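Long-range contacts in protein kinase A regulatory subunit, putative (Trypanosoma cruzi, PDB 6HYQ), which probably regulates protein kinase A catalytic activity through two cyclic nucleotide-binding domains, and in this crystal carries bound guanosine: residues 164-169 / 269-274; 189-194 / 245-250; 210-215 / 222-227. All coordinates share one frame; numbering follows the deposited sequence. Where two conformers were deposited one is given.

Followed from the N terminus, the chain shows how nested closures can build a domain. Contact 1 closes the outermost loop, joining the 3-10 turn before helix 171-179 to the turn that enters helix 272-275. Inside this loop, contact 2 brings 189-194 onto strand 247-250, and inside that again contact 3 closes the hairpin of 210-215 and 222-227. No contact crosses another. Contacts 2 and 3, with centres about 9 Å apart, share one antiparallel sheet in which strands 247-250 and 210-215 are neighbours, and both touch the guanosine. Contact 1 lies apart, its centre about 24 Å from either, and ties together the helical elements beside the barrel.

Contact 1: residues 164-169 / 269-274; sequences PFLGGL and GPVIDV
Val271 drives both of its methyl groups between the 3-10 turn 164-166 and Leu169 beyond it, overlapping Phe165, Leu166 and Leu169 together. With chi1 at -53°, CG1 stands beside its own backbone N and faces the carbonyl of Phe165, so that Val271 CG1 lies 3.5 Å from Phe165 O. The same methyl meets the branch of Leu169, with Val271 CG1 and Leu169 CD2 3.6 Å apart and the two side chains crossing at about a right angle. The second methyl, CG2, takes the other direction, toward the aromatic ring, at the looser separation of 4.4 Å between Val271 CG2 and Phe165 CD2. It approaches the ring obliquely, and it shares this side with Leu166, whose CD2 rests over one face of the Phe165 ring toward its rim.

Two flanking contacts widen the patch. Leu169 CD2 also touches the Pro270 ring, 3.7 Å from Pro270 CD, and so sits against both neighbours at once. Three residues on from Val271, in helix 272-275, Val274 CG1 lies 4.2 Å from Phe165 CB. The turn itself is held by its own backbone, through Gly167 N to Pro164 O at 3.0 Å and Leu169 N to Leu166 O at the same length.

Around the patch, His232 meets the Phe165 ring, while Leu166 packs on Leu177 of helix 171-179 and on Leu268 of helix 264-268. A helix, a 3-10 turn and a second helix in succession are consistent with the N3A motif of cyclic nucleotide-binding domains, here resting on the turn that follows helix 264-268. No hydrogen bond or ion pair spans the two segments; their cohesion is largely apolar, which suggests that fit of shape rather than directional bonding sets how they meet.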
loop_
_atom_site.group_PDB
_atom_site.type_symbol
_atom_site.label_atom_id
_atom_site.label_comp_id
_atom_site.label_asym_id
_atom_site.label_seq_id
_atom_site.Cartn_x
_atom_site.Cartn_y
_atom_site.Cartn_z
ATOM N N PRO A 164 13.048 9.922 -5.477
ATOM C CA PRO A 164 12.918 11.178 -4.741
ATOM C C PRO A 164 11.638 11.390 -3.975
ATOM O O PRO A 164 11.670 11.901 -2.860
ATOM C CB PRO A 164 13.062 12.269 -5.835
ATOM C CG PRO A 164 13.881 11.594 -6.916
ATOM C CD PRO A 164 13.336 10.132 -6.880
ATOM N N PHE A 165 10.522 11.160 -4.569
ATOM C CA PHE A 165 9.295 11.503 -3.854
ATOM C C PHE A 165 9.063 10.580 -2.668
ATOM O O PHE A 165 8.229 10.890 -1.813
ATOM C CB PHE A 165 8.120 11.470 -4.852
ATOM C CG PHE A 165 7.500 10.141 -5.061
ATOM C CD1 PHE A 165 8.088 9.238 -5.903
ATOM C CD2 PHE A 165 6.275 9.809 -4.482
ATOM C CE1 PHE A 165 7.496 8.047 -6.140
ATOM C CE2 PHE A 165 5.677 8.594 -4.775
ATOM C CZ PHE A 165 6.319 7.733 -5.594
ATOM N N LEU A 166 9.827 9.481 -2.559
ATOM C CA LEU A 166 9.711 8.612 -1.407
ATOM C C LEU A 166 10.664 9.032 -0.274
ATOM O O LEU A 166 10.743 8.365 0.774
ATOM C CB LEU A 166 9.959 7.152 -1.876
ATOM C CG LEU A 166 8.842 6.592 -2.816
ATOM C CD1 LEU A 166 9.123 5.110 -3.115
ATOM C CD2 LEU A 166 7.429 6.733 -2.196
ATOM N N GLY A 167 11.296 10.166 -0.424
ATOM C CA GLY A 167 12.201 10.665 0.614
ATOM C C GLY A 167 11.636 10.645 2.019
ATOM O O GLY A 167 12.370 10.456 2.997
ATOM N N GLY A 168 10.330 10.932 2.153
ATOM C CA GLY A 168 9.704 11.109 3.445
ATOM C C GLY A 168 9.189 9.824 4.079
ATOM O O GLY A 168 8.482 9.915 5.078
ATOM N N LEU A 169 9.344 8.651 3.450
ATOM C CA LEU A 169 9.122 7.370 4.132
ATOM C C LEU A 169 10.419 6.960 4.811
ATOM O O LEU A 169 11.533 7.165 4.274
ATOM C CB LEU A 169 8.703 6.255 3.154
ATOM C CG LEU A 169 7.524 6.546 2.248
ATOM C CD1 LEU A 169 7.236 5.329 1.490
ATOM C CD2 LEU A 169 6.300 6.974 2.912
ATOM N N GLY A 269 0.820 7.411 2.417
ATOM C CA GLY A 269 0.358 8.381 3.385
ATOM C C GLY A 269 1.300 9.509 3.761
ATOM O O GLY A 269 0.925 10.679 3.648
ATOM N N PRO A 270 2.515 9.208 4.244
ATOM C CA PRO A 270 3.401 10.278 4.743
ATOM C C PRO A 270 4.052 11.103 3.644
ATOM O O PRO A 270 4.756 12.056 3.970
ATOM C CB PRO A 270 4.435 9.529 5.550
ATOM C CG PRO A 270 3.829 8.139 5.695
ATOM C CD PRO A 270 3.054 7.881 4.543
ATOM N N VAL A 271 3.828 10.765 2.359
ATOM C CA VAL A 271 4.302 11.560 1.226
ATOM C C VAL A 271 3.168 12.135 0.406
ATOM O O VAL A 271 3.424 12.857 -0.590
ATOM C CB VAL A 271 5.258 10.743 0.301
ATOM C CG1 VAL A 271 6.426 10.085 1.081
ATOM C CG2 VAL A 271 4.522 9.620 -0.482
ATOM N N ILE A 272 1.931 11.936 0.808
ATOM C CA ILE A 272 0.867 12.486 -0.017
ATOM C C ILE A 272 1.138 13.964 -0.311
ATOM O O ILE A 272 0.826 14.459 -1.400
ATOM C CB ILE A 272 -0.508 12.310 0.651
ATOM C CG1 ILE A 272 -1.012 10.862 0.534
ATOM C CG2 ILE A 272 -1.496 13.323 0.052
ATOM C CD1 ILE A 272 -2.239 10.658 -0.308
ATOM N N ASP A 273 1.645 14.710 0.682
ATOM C CA ASP A 273 1.809 16.160 0.553
ATOM C C ASP A 273 2.899 16.542 -0.451
ATOM O O ASP A 273 2.791 17.592 -1.096
ATOM C CB ASP A 273 2.082 16.774 1.929
ATOM C CG ASP A 273 0.820 16.764 2.877
ATOM O OD1 ASP A 273 -0.341 16.876 2.415
ATOM O OD2 ASP A 273 0.988 16.638 4.118
ATOM N N VAL A 274 3.947 15.723 -0.611
ATOM C CA VAL A 274 4.829 15.885 -1.777
ATOM C C VAL A 274 4.031 15.700 -3.075
ATOM O O VAL A 274 4.174 16.471 -4.041
ATOM C CB VAL A 274 6.041 14.921 -1.701
ATOM C CG1 VAL A 274 6.939 15.013 -2.944
ATOM C CG2 VAL A 274 6.886 15.227 -0.462
#

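Contact 2: residues 189-194 / 245-250; sequences GEYIIH and VADVVA. With GMP (guanosine), chain F.
Tyr191 lays one ring face on Val249, with Val249 CG2 3.5 Å from the Tyr191 ring centroid, a CH-pi contact almost along the ring normal. His194 CE1 covers the opposite face toward the rim, and the carboxylate of Asp247 stands at the ring edge, its plane nearly perpendicular (83°) to the ring.

On the other side of the sheet, Ile193 and Val248 lie side by side, pointing the same way, and Ile193 CD1 packs 3.6 Å from Val248 CG2. Both faces are thus tight, and the backbone between them is equally close: Val248 O receives two N-H groups, Ile192 N at 2.8 Å and Ile193 N at 3.0 Å. The second bond is the straighter, at 169°, and lies on a lone pair in the carbonyl plane.

The two ends are exposed. Gly189 and Glu190, beside Ala250, are held there by backbone bonds. Beside Asp247 the link is looser: His194 reaches it through a water, 2.7 Å from His194 ND1 and 2.7 Å from Asp247 OD1, to which it donates. Asp247 OD1 also accepts from Tyr195 N, while its OD2 forms a salt bridge with Arg215 of the neighbouring strand. Farther along, Val245 N donates to guanosine O5' at 3.3 Å. Ile192 and Ile193, both facing Val248, make a classic beta bulge, set in the beta barrel of a cyclic nucleotide-binding domain at the edge of its ligand pocket.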
loop_
_atom_site.group_PDB
_atom_site.type_symbol
_atom_site.label_atom_id
_atom_site.label_comp_id
_atom_site.label_asym_id
_atom_site.label_seq_id
_atom_site.Cartn_x
_atom_site.Cartn_y
_atom_site.Cartn_z
ATOM N N GLY A 189 4.870 2.300 -27.243
ATOM C CA GLY A 189 3.557 2.647 -27.839
ATOM C C GLY A 189 2.325 2.055 -27.123
ATOM O O GLY A 189 1.198 2.449 -27.436
ATOM N N GLU A 190 2.527 1.200 -26.109
ATOM C CA GLU A 190 1.421 0.667 -25.332
ATOM C C GLU A 190 0.938 1.654 -24.282
ATOM O O GLU A 190 1.721 2.329 -23.608
ATOM C CB GLU A 190 1.828 -0.629 -24.629
ATOM C CG GLU A 190 0.741 -1.216 -23.716
ATOM C CD GLU A 190 1.226 -2.526 -22.997
ATOM O OE1 GLU A 190 0.442 -3.114 -22.228
ATOM O OE2 GLU A 190 2.347 -2.954 -23.262
ATOM N N TYR A 191 -0.389 1.699 -24.144
ATOM C CA TYR A 191 -1.033 2.527 -23.113
ATOM C C TYR A 191 -0.755 1.977 -21.713
ATOM O O TYR A 191 -1.073 0.806 -21.437
ATOM C CB TYR A 191 -2.561 2.622 -23.385
ATOM C CG TYR A 191 -2.810 3.630 -24.441
ATOM C CD1 TYR A 191 -2.451 3.388 -25.728
ATOM C CD2 TYR A 191 -3.275 4.898 -24.109
ATOM C CE1 TYR A 191 -2.668 4.374 -26.695
ATOM C CE2 TYR A 191 -3.482 5.870 -25.048
ATOM C CZ TYR A 191 -3.187 5.622 -26.324
ATOM O OH TYR A 191 -3.403 6.636 -27.219
ATOM N N ILE A 192 -0.168 2.824 -20.836
ATOM C CA ILE A 192 -0.135 2.576 -19.385
ATOM C C ILE A 192 -1.459 2.991 -18.765
ATOM O O ILE A 192 -2.031 2.273 -17.923
ATOM C CB ILE A 192 1.044 3.358 -18.733
ATOM C CG1 ILE A 192 2.325 2.902 -19.368
ATOM C CG2 ILE A 192 1.070 3.272 -17.237
ATOM C CD1 ILE A 192 3.583 3.603 -18.902
ATOM N N ILE A 193 -1.943 4.149 -19.162
ATOM C CA ILE A 193 -3.193 4.646 -18.644
ATOM C C ILE A 193 -3.999 5.204 -19.810
ATOM O O ILE A 193 -3.425 5.866 -20.698
ATOM C CB ILE A 193 -2.975 5.746 -17.597
ATOM C CG1 ILE A 193 -2.319 5.220 -16.322
ATOM C CG2 ILE A 193 -4.306 6.348 -17.228
ATOM C CD1 ILE A 193 -1.700 6.358 -15.591
ATOM N N HIS A 194 -5.297 4.956 -19.801
ATOM C CA HIS A 194 -6.161 5.518 -20.803
ATOM C C HIS A 194 -6.959 6.719 -20.259
ATOM O O HIS A 194 -7.512 6.676 -19.151
ATOM C CB HIS A 194 -7.177 4.483 -21.378
ATOM C CG HIS A 194 -6.576 3.527 -22.363
ATOM N ND1 HIS A 194 -6.279 3.912 -23.650
ATOM C CD2 HIS A 194 -6.196 2.214 -22.260
ATOM C CE1 HIS A 194 -5.781 2.883 -24.314
ATOM N NE2 HIS A 194 -5.707 1.844 -23.494
ATOM N N VAL A 245 -7.549 12.041 -16.536
ATOM C CA VAL A 245 -7.629 13.246 -17.322
ATOM C C VAL A 245 -6.538 13.289 -18.396
ATOM O O VAL A 245 -6.426 14.292 -19.127
ATOM C CB VAL A 245 -7.456 14.422 -16.359
ATOM C CG1 VAL A 245 -8.501 14.394 -15.282
ATOM C CG2 VAL A 245 -6.142 14.321 -15.739
ATOM N N ALA A 246 -5.743 12.207 -18.522
ATOM C CA ALA A 246 -4.738 12.072 -19.574
ATOM C C ALA A 246 -4.489 10.618 -19.894
ATOM O O ALA A 246 -4.758 9.735 -19.057
ATOM C CB ALA A 246 -3.393 12.682 -19.153
ATOM N N ASP A 247 -4.031 10.376 -21.109
ATOM C CA ASP A 247 -3.373 9.116 -21.463
ATOM C C ASP A 247 -1.941 9.185 -20.978
ATOM O O ASP A 247 -1.304 10.246 -21.045
ATOM C CB ASP A 247 -3.295 8.826 -22.973
ATOM C CG ASP A 247 -4.644 8.903 -23.725
ATOM O OD1 ASP A 247 -5.660 8.301 -23.341
ATOM O OD2 ASP A 247 -4.653 9.510 -24.811
ATOM N N VAL A 248 -1.408 8.015 -20.579
ATOM C CA VAL A 248 0.013 7.860 -20.358
ATOM C C VAL A 248 0.414 6.702 -21.197
ATOM O O VAL A 248 -0.150 5.581 -21.016
ATOM C CB VAL A 248 0.396 7.609 -18.898
ATOM C CG1 VAL A 248 2.046 7.566 -18.776
ATOM C CG2 VAL A 248 -0.178 8.656 -17.964
ATOM N N VAL A 249 1.346 6.950 -22.115
ATOM C CA VAL A 249 1.762 5.964 -23.093
ATOM C C VAL A 249 3.310 5.766 -23.050
ATOM O O VAL A 249 4.089 6.733 -23.067
ATOM C CB VAL A 249 1.344 6.340 -24.523
ATOM C CG1 VAL A 249 1.545 5.210 -25.332
ATOM C CG2 VAL A 249 -0.190 6.686 -24.623
ATOM N N ALA A 250 3.742 4.504 -23.141
ATOM C CA ALA A 250 5.171 4.214 -23.198
ATOM C C ALA A 250 5.742 4.719 -24.523
ATOM O O ALA A 250 5.173 4.474 -25.588
ATOM C CB ALA A 250 5.425 2.699 -23.053
HETATM O "O5'" GMP F . -4.443 11.643 -15.508
HETATM C "C5'" GMP F . -3.647 10.474 -15.721
HETATM C "C4'" GMP F . -2.256 10.661 -15.171
HETATM O "O4'" GMP F . -1.502 11.475 -16.083
HETATM C "C3'" GMP F . -2.125 11.378 -13.834
HETATM O "O3'" GMP F . -2.392 10.546 -12.712
HETATM C "C2'" GMP F . -0.691 11.878 -13.897
HETATM O "O2'" GMP F . 0.186 10.788 -13.558
HETATM C "C1'" GMP F . -0.552 12.213 -15.399
HETATM N N9 GMP F . -0.847 13.607 -15.676
HETATM C C8 GMP F . -2.115 14.093 -15.804
HETATM N N7 GMP F . -2.064 15.427 -15.993
HETATM C C5 GMP F . -0.774 15.749 -15.900
HETATM C C6 GMP F . -0.069 17.079 -15.994
HETATM O O6 GMP F . -0.686 18.115 -16.178
HETATM N N1 GMP F . 1.340 17.084 -15.903
HETATM C C2 GMP F . 2.121 15.911 -15.685
HETATM N N2 GMP F . 3.596 15.949 -15.554
HETATM N N3 GMP F . 1.426 14.684 -15.576
HETATM C C4 GMP F . -0.026 14.620 -15.719
HETATM O O HOH W 1 -7.179 6.342 -24.460
#

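Contact 3: residues 210-215 / 222-227; sequences VEVIGR and TKVCEF. With GMP (guanosine), chain F.
Gly214 O is gripped by two donors that reach it from opposite faces of its carbonyl plane. Thr222 N lies 3.2 Å from Gly214 O on one face, and Arg215 NH1 lies 2.8 Å from Gly214 O on the other, with the acceptor exactly in the guanidinium plane. The Arg215 side chain thus folds back on the backbone beside it, and with Asp247 as its second partner the guanidinium group is held at both ends.

From there the antiparallel pairing continues as far as Val210 and Phe227, but not in one unbroken register. Val212 N donates to Cys225 O, whereas Val212 O accepts from Val224 N, so the pairing slips by one residue between Ile213 with Lys223 and Glu211 with Glu226. Beyond the slip, Val210 and Phe227 exchange a pair of bonds, the shorter running from Phe227 N to Val210 O at 2.7 Å.

The strand faces divide the work. On one, Lys223 bridges two acids: Lys223 NZ is 3.3 Å from Glu226 OE1, and the ion pair with Glu211 OE2 is long at 3.7 Å. On the other, Val212 holds CG1 anti to its backbone nitrogen (chi1 -179°) and presents it against one face of the purine, 3.5 Å from guanosine N9. Val224, at the slip, also brings its CG1 to that face of the base, 3.7 Å from guanosine N1, while Val212 CG2 meets Phe227 CD2 at 3.9 Å. Cys225 SG and Phe227 CZ both come close to guanosine N2.

This hairpin of the cyclic nucleotide-binding barrel therefore has a face carrying Glu211, Lys223 and Glu226, and a largely apolar one turned to the base. The valines' share of base binding is probably van der Waals contact, with hydrogen bonds to the nucleoside coming from outside the hairpin, while the lysine probably offsets the like charges of the two glutamates.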
loop_
_atom_site.group_PDB
_atom_site.type_symbol
_atom_site.label_atom_id
_atom_site.label_comp_id
_atom_site.label_asym_id
_atom_site.label_seq_id
_atom_site.Cartn_x
_atom_site.Cartn_y
_atom_site.Cartn_z
ATOM N N VAL A 210 8.010 7.776 -20.649
ATOM C CA VAL A 210 6.593 7.804 -21.026
ATOM C C VAL A 210 6.164 9.203 -21.420
ATOM O O VAL A 210 6.731 10.201 -20.967
ATOM C CB VAL A 210 5.671 7.321 -19.889
ATOM C CG1 VAL A 210 6.248 6.056 -19.322
ATOM C CG2 VAL A 210 5.610 8.367 -18.830
ATOM N N GLU A 211 5.094 9.241 -22.209
ATOM C CA GLU A 211 4.413 10.487 -22.567
ATOM C C GLU A 211 2.982 10.469 -22.002
ATOM O O GLU A 211 2.276 9.458 -22.032
ATOM C CB GLU A 211 4.314 10.701 -24.098
ATOM C CG GLU A 211 3.554 9.623 -24.805
ATOM C CD GLU A 211 3.567 9.744 -26.315
ATOM O OE1 GLU A 211 3.263 8.717 -26.977
ATOM O OE2 GLU A 211 3.879 10.841 -26.843
ATOM N N VAL A 212 2.612 11.669 -21.517
ATOM C CA VAL A 212 1.316 12.012 -20.931
ATOM C C VAL A 212 0.581 12.787 -22.030
ATOM O O VAL A 212 1.075 13.820 -22.476
ATOM C CB VAL A 212 1.498 12.852 -19.667
ATOM C CG1 VAL A 212 0.159 13.196 -19.031
ATOM C CG2 VAL A 212 2.486 12.111 -18.682
ATOM N N ILE A 213 -0.575 12.267 -22.521
ATOM C CA ILE A 213 -1.290 12.848 -23.663
ATOM C C ILE A 213 -2.652 13.266 -23.151
ATOM O O ILE A 213 -3.537 12.418 -22.940
ATOM C CB ILE A 213 -1.427 11.889 -24.841
ATOM C CG1 ILE A 213 -0.043 11.406 -25.303
ATOM C CG2 ILE A 213 -2.272 12.592 -25.950
ATOM C CD1 ILE A 213 -0.054 10.313 -26.342
ATOM N N GLY A 214 -2.818 14.578 -22.944
ATOM C CA GLY A 214 -4.031 15.129 -22.395
ATOM C C GLY A 214 -5.075 15.416 -23.473
ATOM O O GLY A 214 -5.000 14.945 -24.610
ATOM N N ARG A 215 -6.076 16.192 -23.092
ATOM C CA ARG A 215 -7.071 16.667 -24.038
ATOM C C ARG A 215 -7.247 18.162 -23.857
ATOM O O ARG A 215 -7.450 18.633 -22.736
ATOM C CB ARG A 215 -8.390 15.947 -23.846
ATOM C CG ARG A 215 -8.322 14.451 -23.913
ATOM C CD ARG A 215 -8.032 13.950 -25.299
ATOM N NE ARG A 215 -8.042 12.498 -25.374
ATOM C CZ ARG A 215 -6.958 11.741 -25.208
ATOM N NH1 ARG A 215 -5.803 12.297 -24.948
ATOM N NH2 ARG A 215 -7.043 10.434 -25.326
ATOM N N THR A 222 -3.349 16.376 -26.964
ATOM C CA THR A 222 -2.217 17.277 -26.818
ATOM C C THR A 222 -1.200 16.638 -25.871
ATOM O O THR A 222 -1.561 16.142 -24.802
ATOM C CB THR A 222 -2.672 18.668 -26.302
ATOM O OG1 THR A 222 -1.564 19.576 -26.280
ATOM C CG2 THR A 222 -3.328 18.594 -24.872
ATOM N N LYS A 223 0.052 16.605 -26.287
ATOM C CA LYS A 223 1.120 16.123 -25.426
ATOM C C LYS A 223 1.410 17.151 -24.318
ATOM O O LYS A 223 1.536 18.346 -24.582
ATOM C CB LYS A 223 2.360 15.844 -26.279
ATOM C CG LYS A 223 3.423 15.006 -25.590
ATOM C CD LYS A 223 4.740 15.044 -26.336
ATOM C CE LYS A 223 5.813 14.253 -25.633
ATOM N NZ LYS A 223 6.547 13.385 -26.565
ATOM N N VAL A 224 1.483 16.693 -23.064
ATOM C CA VAL A 224 1.762 17.545 -21.905
ATOM C C VAL A 224 3.252 17.568 -21.563
ATOM O O VAL A 224 3.885 18.621 -21.599
ATOM C CB VAL A 224 0.968 17.060 -20.691
ATOM C CG1 VAL A 224 1.245 17.970 -19.503
ATOM C CG2 VAL A 224 -0.458 17.004 -21.030
ATOM N N CYS A 225 3.824 16.399 -21.303
ATOM C CA CYS A 225 5.233 16.249 -20.975
ATOM C C CYS A 225 5.623 14.789 -21.146
ATOM O O CYS A 225 4.782 13.932 -21.407
ATOM C CB CYS A 225 5.478 16.694 -19.543
ATOM S SG CYS A 225 4.538 15.680 -18.409
ATOM N N GLU A 226 6.873 14.492 -20.838
ATOM C CA GLU A 226 7.369 13.130 -20.729
ATOM C C GLU A 226 7.777 12.834 -19.289
ATOM O O GLU A 226 8.025 13.735 -18.491
ATOM C CB GLU A 226 8.575 12.899 -21.640
ATOM C CG GLU A 226 8.286 12.982 -23.110
ATOM C CD GLU A 226 9.408 12.456 -23.964
ATOM O OE1 GLU A 226 9.151 12.008 -25.098
ATOM O OE2 GLU A 226 10.546 12.457 -23.490
ATOM N N PHE A 227 7.923 11.555 -18.968
ATOM C CA PHE A 227 8.375 11.164 -17.645
ATOM C C PHE A 227 9.371 10.051 -17.805
ATOM O O PHE A 227 9.326 9.337 -18.792
ATOM C CB PHE A 227 7.251 10.676 -16.757
ATOM C CG PHE A 227 6.581 11.758 -16.018
ATOM C CD1 PHE A 227 7.321 12.695 -15.346
ATOM C CD2 PHE A 227 5.208 11.819 -15.939
ATOM C CE1 PHE A 227 6.702 13.665 -14.639
ATOM C CE2 PHE A 227 4.607 12.776 -15.220
ATOM C CZ PHE A 227 5.335 13.688 -14.577
HETATM O "O5'" GMP F . -4.443 11.643 -15.508
HETATM C "C5'" GMP F . -3.647 10.474 -15.721
HETATM C "C4'" GMP F . -2.256 10.661 -15.171
HETATM O "O4'" GMP F . -1.502 11.475 -16.083
HETATM C "C3'" GMP F . -2.125 11.378 -13.834
HETATM O "O3'" GMP F . -2.392 10.546 -12.712
HETATM C "C2'" GMP F . -0.691 11.878 -13.897
HETATM O "O2'" GMP F . 0.186 10.788 -13.558
HETATM C "C1'" GMP F . -0.552 12.213 -15.399
HETATM N N9 GMP F . -0.847 13.607 -15.676
HETATM C C8 GMP F . -2.115 14.093 -15.804
HETATM N N7 GMP F . -2.064 15.427 -15.993
HETATM C C5 GMP F . -0.774 15.749 -15.900
HETATM C C6 GMP F . -0.069 17.079 -15.994
HETATM O O6 GMP F . -0.686 18.115 -16.178
HETATM N N1 GMP F . 1.340 17.084 -15.903
HETATM C C2 GMP F . 2.121 15.911 -15.685
HETATM N N2 GMP F . 3.596 15.949 -15.554
HETATM N N3 GMP F . 1.426 14.684 -15.576
HETATM C C4 GMP F . -0.026 14.620 -15.719
#